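Local coordinates for protein D-aminoacyl-tRNA deacylase (PDB 1YQE) that probably hydrolyses D-aminoacyl-tRNAs to free tRNA and D-amino acids, recycling mischarged tRNA, as a zinc-dependent deacylase, at residues 77-82 with 162-167; 21-26 with 168-173; 16-21 with 48-53. All blocks are in the same frame, centred on the assembly; numbering follows the deposited sequence.

Contact 1: residues 77-82 with 162-167. With POP (pyrophosphate 2-), chain B.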
loop_
_atom_site.group_PDB
_atom_site.type_symbol
_atom_site.label_atom_id
_atom_site.label_comp_id
_atom_site.label_asym_id
_atom_site.label_seq_id
_atom_site.Cartn_x
_atom_site.Cartn_y
_atom_site.Cartn_z
ATOM N N ALA A 77 6.996 5.557 -3.176
ATOM C CA ALA A 77 6.767 6.859 -2.563
ATOM C C ALA A 77 6.227 7.743 -3.675
ATOM O O ALA A 77 6.901 7.967 -4.676
ATOM C CB ALA A 77 8.075 7.424 -2.021
ATOM N N SER A 78 5.009 8.242 -3.505
ATOM C CA SER A 78 4.402 9.056 -4.540
ATOM C C SER A 78 3.377 10.042 -4.012
ATOM O O SER A 78 2.992 10.009 -2.847
ATOM C CB SER A 78 3.732 8.139 -5.570
ATOM O OG SER A 78 2.771 8.842 -6.342
ATOM N N ARG A 79 2.943 10.934 -4.888
ATOM C CA ARG A 79 1.933 11.903 -4.522
ATOM C C ARG A 79 0.582 11.233 -4.744
ATOM O O ARG A 79 0.495 10.193 -5.407
ATOM C CB ARG A 79 2.040 13.136 -5.421
ATOM C CG ARG A 79 1.890 12.822 -6.901
ATOM C CD ARG A 79 1.994 14.080 -7.745
ATOM N NE ARG A 79 2.122 13.777 -9.166
ATOM C CZ ARG A 79 1.170 13.221 -9.906
ATOM N NH1 ARG A 79 0.003 12.906 -9.364
ATOM N NH2 ARG A 79 1.389 12.975 -11.191
ATOM N N HIS A 80 -0.462 11.816 -4.169
ATOM C CA HIS A 80 -1.816 11.313 -4.354
ATOM C C HIS A 80 -2.635 12.491 -4.867
ATOM O O HIS A 80 -2.684 13.540 -4.229
ATOM C CB HIS A 80 -2.418 10.801 -3.041
ATOM C CG HIS A 80 -3.890 10.535 -3.126
ATOM N ND1 HIS A 80 -4.432 9.619 -4.003
ATOM C CD2 HIS A 80 -4.938 11.111 -2.488
ATOM C CE1 HIS A 80 -5.749 9.645 -3.905
ATOM N NE2 HIS A 80 -6.082 10.542 -2.994
ATOM N N SER A 81 -3.265 12.321 -6.024
ATOM C CA SER A 81 -4.070 13.389 -6.601
ATOM C C SER A 81 -5.557 13.091 -6.430
ATOM O O SER A 81 -6.023 12.010 -6.776
ATOM C CB SER A 81 -3.735 13.552 -8.087
ATOM O OG SER A 81 -4.442 14.643 -8.652
ATOM N N SER A 82 -6.297 14.050 -5.886
ATOM C CA SER A 82 -7.727 13.869 -5.681
ATOM C C SER A 82 -8.469 15.186 -5.829
ATOM O O SER A 82 -7.951 16.247 -5.472
ATOM C CB SER A 82 -7.999 13.282 -4.295
ATOM O OG SER A 82 -9.388 13.077 -4.098
ATOM N N GLU A 162 -0.233 21.660 -3.355
ATOM C CA GLU A 162 0.046 22.301 -2.077
ATOM C C GLU A 162 0.641 21.291 -1.104
ATOM O O GLU A 162 1.600 21.587 -0.387
ATOM C CB GLU A 162 -1.234 22.892 -1.483
ATOM C CG GLU A 162 -1.540 24.297 -1.961
ATOM C CD GLU A 162 -0.425 25.270 -1.630
ATOM O OE1 GLU A 162 -0.020 25.326 -0.447
ATOM O OE2 GLU A 162 0.046 25.978 -2.549
ATOM N N GLU A 163 0.069 20.093 -1.089
ATOM C CA GLU A 163 0.540 19.041 -0.201
ATOM C C GLU A 163 1.778 18.330 -0.746
ATOM O O GLU A 163 2.652 17.928 0.021
ATOM C CB GLU A 163 -0.576 18.021 0.047
ATOM C CG GLU A 163 -1.794 18.570 0.779
ATOM C CD GLU A 163 -2.599 19.549 -0.058
ATOM O OE1 GLU A 163 -2.984 19.185 -1.188
ATOM O OE2 GLU A 163 -2.854 20.678 0.417
ATOM N N TRP A 164 1.859 18.179 -2.064
ATOM C CA TRP A 164 3.004 17.501 -2.663
ATOM C C TRP A 164 4.310 18.248 -2.395
ATOM O O TRP A 164 5.371 17.638 -2.270
ATOM C CB TRP A 164 2.816 17.343 -4.175
ATOM C CG TRP A 164 1.495 16.758 -4.591
ATOM C CD1 TRP A 164 0.679 15.947 -3.852
ATOM C CD2 TRP A 164 0.846 16.937 -5.854
ATOM N NE1 TRP A 164 -0.443 15.613 -4.578
ATOM C CE2 TRP A 164 -0.365 16.208 -5.810
ATOM C CE3 TRP A 164 1.170 17.644 -7.021
ATOM C CZ2 TRP A 164 -1.254 16.166 -6.889
ATOM C CZ3 TRP A 164 0.286 17.602 -8.096
ATOM C CH2 TRP A 164 -0.912 16.868 -8.020
ATOM N N LYS A 165 4.229 19.569 -2.303
ATOM C CA LYS A 165 5.412 20.384 -2.061
ATOM C C LYS A 165 5.683 20.580 -0.571
ATOM O O LYS A 165 6.684 21.193 -0.193
ATOM C CB LYS A 165 5.254 21.749 -2.734
ATOM C CG LYS A 165 5.105 21.687 -4.247
ATOM C CD LYS A 165 5.034 23.084 -4.843
ATOM C CE LYS A 165 4.972 23.039 -6.361
ATOM N NZ LYS A 165 6.130 22.299 -6.944
ATOM N N ASP A 166 4.794 20.056 0.269
ATOM C CA ASP A 166 4.926 20.186 1.716
ATOM C C ASP A 166 6.159 19.426 2.200
ATOM O O ASP A 166 6.164 18.195 2.240
ATOM C CB ASP A 166 3.668 19.644 2.403
ATOM C CG ASP A 166 3.573 20.052 3.863
ATOM O OD1 ASP A 166 4.589 19.963 4.575
ATOM O OD2 ASP A 166 2.473 20.452 4.302
ATOM N N ARG A 167 7.199 20.168 2.571
ATOM C CA ARG A 167 8.449 19.579 3.041
ATOM C C ARG A 167 8.299 18.729 4.298
ATOM O O ARG A 167 8.827 17.622 4.370
ATOM C CB ARG A 167 9.480 20.677 3.312
ATOM C CG ARG A 167 10.707 20.637 2.413
ATOM C CD ARG A 167 10.352 20.914 0.959
ATOM N NE ARG A 167 11.545 21.161 0.151
ATOM C CZ ARG A 167 11.529 21.400 -1.156
ATOM N NH1 ARG A 167 10.378 21.423 -1.817
ATOM N NH2 ARG A 167 12.664 21.624 -1.804
HETATM P P1 POP B . -1.432 9.906 -10.111
HETATM O O1 POP B . -2.129 11.237 -10.341
HETATM O O2 POP B . 0.077 10.113 -10.283
HETATM O O3 POP B . -1.879 8.864 -11.126
HETATM O O POP B . -1.643 9.361 -8.556
HETATM P P2 POP B . -3.053 8.703 -7.974
HETATM O O4 POP B . -4.181 8.736 -8.970
HETATM O O5 POP B . -3.460 9.430 -6.735
HETATM O O6 POP B . -2.613 7.210 -7.563
#
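Arg79 lays its aliphatic chain across one face of the Trp164 indole, and this contact carries most of the meeting between segment 77-82, on strand 73-81, and the end of the short helix 161-164. Arg79 CB comes down near the five-membered ring, 3.5 Å from Trp164 CD1. Farther along, Arg79 CD sits 3.6 Å from the centre of the six-membered ring of Trp164 and only 10° off its normal, a CH-pi contact. The cationic end follows over the same face: Arg79 CZ is 4.9 Å from that centre, a cation-pi interaction, although the guanidinium is inclined by 36° to the indole and does not stack flat. The chain starts with CG wedged between the backbone N and the carbonyl carbon (chi1 58°) and then runs extended to NE, which carries it across the ring.

The polar part lies at the indole edge. Trp164 NE1 donates to His80 O at 3.1 Å, almost in the ring plane, yet it arrives well above the carbonyl plane. Next to it Ser81 CB touches Trp164 CZ2 at 3.8 Å.

The ionic part belongs to the bound pyrophosphate. Arg79 NH1 reaches its O1 at 2.9 Å, near the guanidinium plane, while Ser81 N donates a hydrogen bond to O5 at 3.0 Å and His80 ND1 adds a weak bond to the same oxygen; Arg54 also binds the anion. Putting an alanine at Trp164 would probably leave His80 O without this donor and strip the support from the Arg79 chain, setting its guanidinium freer to swing.

Trp164 is thus a second-shell residue, bracing an arginine and a strand that hold the anion directly, in a pocket consistent with a place for a phosphate group.

Contact 2: residues 21-26 with 168-173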
loop_
_atom_site.group_PDB
_atom_site.type_symbol
_atom_site.label_atom_id
_atom_site.label_comp_id
_atom_site.label_asym_id
_atom_site.label_seq_id
_atom_site.Cartn_x
_atom_site.Cartn_y
_atom_site.Cartn_z
ATOM N N LYS A 21 12.174 11.356 -0.940
ATOM C CA LYS A 21 13.509 10.853 -1.243
ATOM C C LYS A 21 14.587 11.670 -0.538
ATOM O O LYS A 21 15.473 11.108 0.105
ATOM C CB LYS A 21 13.773 10.891 -2.748
ATOM C CG LYS A 21 15.129 10.319 -3.120
ATOM C CD LYS A 21 15.533 10.673 -4.541
ATOM C CE LYS A 21 15.831 12.158 -4.680
ATOM N NZ LYS A 21 16.255 12.501 -6.063
ATOM N N ASP A 22 14.515 12.993 -0.668
ATOM C CA ASP A 22 15.504 13.861 -0.032
ATOM C C ASP A 22 15.613 13.614 1.470
ATOM O O ASP A 22 16.707 13.651 2.032
ATOM C CB ASP A 22 15.181 15.337 -0.283
ATOM C CG ASP A 22 15.361 15.736 -1.736
ATOM O OD1 ASP A 22 16.350 15.296 -2.358
ATOM O OD2 ASP A 22 14.522 16.504 -2.252
ATOM N N ASN A 23 14.483 13.365 2.124
ATOM C CA ASN A 23 14.489 13.116 3.562
ATOM C C ASN A 23 15.080 11.748 3.890
ATOM O O ASN A 23 15.834 11.603 4.854
ATOM C CB ASN A 23 13.070 13.240 4.120
ATOM C CG ASN A 23 12.601 14.683 4.195
ATOM O OD1 ASN A 23 13.118 15.475 4.987
ATOM N ND2 ASN A 23 11.627 15.036 3.364
ATOM N N LEU A 24 14.740 10.751 3.078
ATOM C CA LEU A 24 15.236 9.387 3.253
ATOM C C LEU A 24 16.759 9.348 3.094
ATOM O O LEU A 24 17.443 8.543 3.729
ATOM C CB LEU A 24 14.585 8.466 2.213
ATOM C CG LEU A 24 13.573 7.375 2.602
ATOM C CD1 LEU A 24 12.749 7.783 3.803
ATOM C CD2 LEU A 24 12.675 7.089 1.406
ATOM N N LEU A 25 17.280 10.230 2.247
ATOM C CA LEU A 25 18.713 10.300 1.982
ATOM C C LEU A 25 19.556 10.758 3.171
ATOM O O LEU A 25 20.765 10.536 3.193
ATOM C CB LEU A 25 18.974 11.226 0.793
ATOM C CG LEU A 25 18.561 10.695 -0.581
ATOM C CD1 LEU A 25 18.608 11.825 -1.608
ATOM C CD2 LEU A 25 19.484 9.548 -0.979
ATOM N N THR A 26 18.932 11.399 4.154
ATOM C CA THR A 26 19.672 11.866 5.323
ATOM C C THR A 26 19.679 10.834 6.446
ATOM O O THR A 26 20.390 10.993 7.440
ATOM C CB THR A 26 19.083 13.170 5.877
ATOM O OG1 THR A 26 17.750 12.930 6.340
ATOM C CG2 THR A 26 19.054 14.239 4.799
ATOM N N GLU A 168 7.590 19.250 5.294
ATOM C CA GLU A 168 7.412 18.513 6.535
ATOM C C GLU A 168 6.538 17.279 6.382
ATOM O O GLU A 168 6.760 16.273 7.056
ATOM C CB GLU A 168 6.837 19.414 7.623
ATOM C CG GLU A 168 6.580 18.671 8.914
ATOM C CD GLU A 168 6.400 19.592 10.092
ATOM O OE1 GLU A 168 5.816 20.684 9.919
ATOM O OE2 GLU A 168 6.833 19.215 11.197
ATOM N N ALA A 169 5.536 17.352 5.511
ATOM C CA ALA A 169 4.668 16.205 5.287
ATOM C C ALA A 169 5.534 15.060 4.762
ATOM O O ALA A 169 5.391 13.914 5.189
ATOM C CB ALA A 169 3.568 16.549 4.271
ATOM N N ALA A 170 6.444 15.387 3.846
ATOM C CA ALA A 170 7.335 14.386 3.259
ATOM C C ALA A 170 8.310 13.847 4.298
ATOM O O ALA A 170 8.699 12.682 4.250
ATOM C CB ALA A 170 8.105 14.990 2.094
ATOM N N GLU A 171 8.696 14.708 5.235
ATOM C CA GLU A 171 9.631 14.338 6.289
ATOM C C GLU A 171 8.951 13.369 7.264
ATOM O O GLU A 171 9.575 12.433 7.767
ATOM C CB GLU A 171 10.104 15.608 7.010
ATOM C CG GLU A 171 11.357 15.453 7.858
ATOM C CD GLU A 171 11.108 14.683 9.134
ATOM O OE1 GLU A 171 10.030 14.868 9.737
ATOM O OE2 GLU A 171 11.997 13.905 9.541
ATOM N N VAL A 172 7.665 13.598 7.524
ATOM C CA VAL A 172 6.913 12.729 8.414
ATOM C C VAL A 172 6.755 11.358 7.765
ATOM O O VAL A 172 6.903 10.330 8.427
ATOM C CB VAL A 172 5.524 13.328 8.740
ATOM C CG1 VAL A 172 4.657 12.301 9.450
ATOM C CG2 VAL A 172 5.692 14.557 9.628
ATOM N N VAL A 173 6.470 11.342 6.467
ATOM C CA VAL A 173 6.318 10.085 5.743
ATOM C C VAL A 173 7.642 9.323 5.739
ATOM O O VAL A 173 7.670 8.108 5.950
ATOM C CB VAL A 173 5.892 10.321 4.276
ATOM C CG1 VAL A 173 6.070 9.027 3.462
ATOM C CG2 VAL A 173 4.445 10.775 4.224
#
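Asn23 pushes its side-chain amide up against Glu171, and no hydrogen bond passes between them. Asn23 OD1 rests 3.4 Å from Glu171 CG, while Asn23 CG sits 3.7 Å from Glu171 CA, so the amide lies alongside the helix backbone and the methylene part of the glutamate. On its other branch Asn23 ND2 meets the methyl of Ala170, 3.7 Å from CB. It also comes near Glu171 N, but both are donors and nothing is shared. The two flat end groups stand almost perpendicular, their planes 84° apart.

Bonds from further out position these groups. Asn23 ND2 has a weak hydrogen bond to Asn19 O, one turn back in its own helix. The carbonyl of Asn23 is gripped twice, by Thr26 N and by Thr26 OG1 at 2.8 Å. Glu171 leaves the contact with CG anti to its backbone N (chi1 -163°) and takes its carboxylate to a salt bridge with Arg130.

Leu24 reaches beside Asn23 to Ala174 and Met177, and Ala170 also packs on Asn19 and Ile20. Helix 15-24 is therefore held between helix 167-182 and strand 47-51, where Leu24 and Leu25 touch Ile48.

Contact 3: residues 16-21 with 48-53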
loop_
_atom_site.group_PDB
_atom_site.type_symbol
_atom_site.label_atom_id
_atom_site.label_comp_id
_atom_site.label_asym_id
_atom_site.label_seq_id
_atom_site.Cartn_x
_atom_site.Cartn_y
_atom_site.Cartn_z
ATOM N N ALA A 16 6.232 15.043 -4.670
ATOM C CA ALA A 16 6.074 14.366 -3.387
ATOM C C ALA A 16 7.136 13.282 -3.242
ATOM O O ALA A 16 7.815 13.193 -2.217
ATOM C CB ALA A 16 4.681 13.754 -3.283
ATOM N N GLY A 17 7.270 12.456 -4.274
ATOM C CA GLY A 17 8.256 11.392 -4.241
ATOM C C GLY A 17 9.663 11.923 -4.025
ATOM O O GLY A 17 10.446 11.338 -3.273
ATOM N N GLN A 18 9.987 13.032 -4.683
ATOM C CA GLN A 18 11.307 13.639 -4.561
ATOM C C GLN A 18 11.586 14.173 -3.160
ATOM O O GLN A 18 12.684 13.996 -2.642
ATOM C CB GLN A 18 11.472 14.770 -5.585
ATOM C CG GLN A 18 11.602 14.284 -7.017
ATOM C CD GLN A 18 12.778 13.349 -7.188
ATOM O OE1 GLN A 18 13.916 13.716 -6.908
ATOM N NE2 GLN A 18 12.512 12.129 -7.642
ATOM N N ASN A 19 10.604 14.834 -2.550
ATOM C CA ASN A 19 10.808 15.365 -1.206
ATOM C C ASN A 19 10.962 14.230 -0.203
ATOM O O ASN A 19 11.736 14.338 0.751
ATOM C CB ASN A 19 9.655 16.280 -0.792
ATOM C CG ASN A 19 9.684 17.614 -1.516
ATOM O OD1 ASN A 19 10.753 18.179 -1.756
ATOM N ND2 ASN A 19 8.512 18.130 -1.857
ATOM N N ILE A 20 10.226 13.143 -0.417
ATOM C CA ILE A 20 10.318 11.991 0.467
ATOM C C ILE A 20 11.726 11.440 0.308
ATOM O O ILE A 20 12.399 11.122 1.292
ATOM C CB ILE A 20 9.279 10.890 0.093
ATOM C CG1 ILE A 20 7.861 11.392 0.403
ATOM C CG2 ILE A 20 9.582 9.593 0.859
ATOM C CD1 ILE A 20 6.749 10.492 -0.098
ATOM N N LYS A 21 12.174 11.356 -0.940
ATOM C CA LYS A 21 13.509 10.853 -1.243
ATOM C C LYS A 21 14.587 11.670 -0.538
ATOM O O LYS A 21 15.473 11.108 0.105
ATOM C CB LYS A 21 13.773 10.891 -2.748
ATOM C CG LYS A 21 15.129 10.319 -3.120
ATOM C CD LYS A 21 15.533 10.673 -4.541
ATOM C CE LYS A 21 15.831 12.158 -4.680
ATOM N NZ LYS A 21 16.255 12.501 -6.063
ATOM N N ILE A 48 17.204 2.965 -2.357
ATOM C CA ILE A 48 16.308 3.944 -2.964
ATOM C C ILE A 48 16.559 3.886 -4.467
ATOM O O ILE A 48 17.708 3.817 -4.910
ATOM C CB ILE A 48 16.586 5.390 -2.494
ATOM C CG1 ILE A 48 16.376 5.518 -0.985
ATOM C CG2 ILE A 48 15.653 6.355 -3.234
ATOM C CD1 ILE A 48 16.687 6.908 -0.436
ATOM N N ALA A 49 15.492 3.903 -5.254
ATOM C CA ALA A 49 15.637 3.862 -6.701
ATOM C C ALA A 49 14.772 4.940 -7.328
ATOM O O ALA A 49 13.605 5.110 -6.966
ATOM C CB ALA A 49 15.244 2.491 -7.241
ATOM N N GLU A 50 15.358 5.665 -8.272
ATOM C CA GLU A 50 14.662 6.732 -8.963
ATOM C C GLU A 50 14.488 6.308 -10.416
ATOM O O GLU A 50 15.418 5.790 -11.036
ATOM C CB GLU A 50 15.487 8.015 -8.869
ATOM C CG GLU A 50 14.686 9.292 -8.946
ATOM C CD GLU A 50 15.445 10.483 -8.386
ATOM O OE1 GLU A 50 14.878 11.592 -8.364
ATOM O OE2 GLU A 50 16.610 10.310 -7.965
ATOM N N THR A 51 13.289 6.511 -10.948
ATOM C CA THR A 51 12.990 6.150 -12.327
ATOM C C THR A 51 12.274 7.316 -12.994
ATOM O O THR A 51 11.632 8.119 -12.319
ATOM C CB THR A 51 12.081 4.906 -12.395
ATOM O OG1 THR A 51 11.833 4.570 -13.765
ATOM C CG2 THR A 51 10.746 5.179 -11.702
ATOM N N LYS A 52 12.394 7.417 -14.313
ATOM C CA LYS A 52 11.740 8.492 -15.046
ATOM C C LYS A 52 10.333 8.073 -15.447
ATOM O O LYS A 52 9.566 8.867 -15.981
ATOM C CB LYS A 52 12.556 8.874 -16.289
ATOM C CG LYS A 52 13.859 9.608 -15.968
ATOM C CD LYS A 52 14.495 10.236 -17.208
ATOM C CE LYS A 52 15.091 9.186 -18.136
ATOM N NZ LYS A 52 16.236 8.478 -17.502
ATOM N N GLU A 53 9.997 6.821 -15.174
ATOM C CA GLU A 53 8.676 6.304 -15.507
ATOM C C GLU A 53 7.609 6.761 -14.524
ATOM O O GLU A 53 7.885 6.993 -13.344
ATOM C CB GLU A 53 8.682 4.778 -15.506
ATOM C CG GLU A 53 9.668 4.131 -16.450
ATOM C CD GLU A 53 9.629 2.623 -16.347
ATOM O OE1 GLU A 53 10.414 1.953 -17.049
ATOM O OE2 GLU A 53 8.810 2.107 -15.560
#
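Glu50 sends an extended side chain from the strand to helix 16-21, where Lys21 and Gln18 gather round its carboxylate. This is the tight part. Lys21 NZ straddles both oxygens, 2.8 Å from Glu50 OE1 and 2.9 Å from Glu50 OE2, a salt bridge whose individual hydrogen bonds are weak. The lysine chain bends at chi3 (69°), which turns CE and NZ over toward the acid. Gln18 brings its amide to the anti side of Glu50 OE1, from outside the carboxylate plane, the two flat groups being only 15° apart in tilt. At 2.5 Å the hydrogen bond from Gln18 NE2 to Glu50 OE1 is unusually short, and the amide oxygen crowds the same Glu50 OE1, so its fine detail is doubtful. The amide is tied at both ends all the same: Gln18 OE1 accepts from Lys21 NZ at 2.8 Å, and Gln18 NE2 also reaches Ser11 O. Tyr41 OH adds a bond to Glu50 OE2. The buried acid is thus well supplied with donors, and the nearby lysine probably favours its charged form.

Helix 15-24 follows strand 6-11 and runs back over the mixed sheet, the usual layering of an alpha/beta fold. Its segment here makes 152° with strand 48-51, close to antiparallel, with the axes 10.6 Å apart.

The rest is looser. Ile48 meets Lys21 by a single touch, CG2 to CG at 4.0 Å, the two side chains crossing at about a right angle; Ile48 turns also to Leu24 and Leu25. At the far end the strand gives way to a turn that draws off from the helix: Thr51 OG1 accepts from Glu53 N at 3.2 Å, an ST turn, and Lys52 lies exposed to solvent.

All three contacts lie on one side of the molecule, around helix 15-24. Contact 2 and contact 3 use it directly, their segments meeting at Lys21, which is active only in contact 3, and grip different flanks: one faces helix 167-182, the other the sheet. Contact 1 adjoins it through Ala16, which packs on Arg79, and through Asn19, which probably bonds to Trp164 O; the same sheet also serves contact 3. None is fully buried, but chemistry changes with place. Contact 1, at the pyrophosphate pocket, combines cation-pi and CH-pi contacts with anion binding. Contact 3 pairs a buried acid of the sheet with a partly exposed lysine, whereas contact 2, farther from the chain's centre, is van der Waals packing alone.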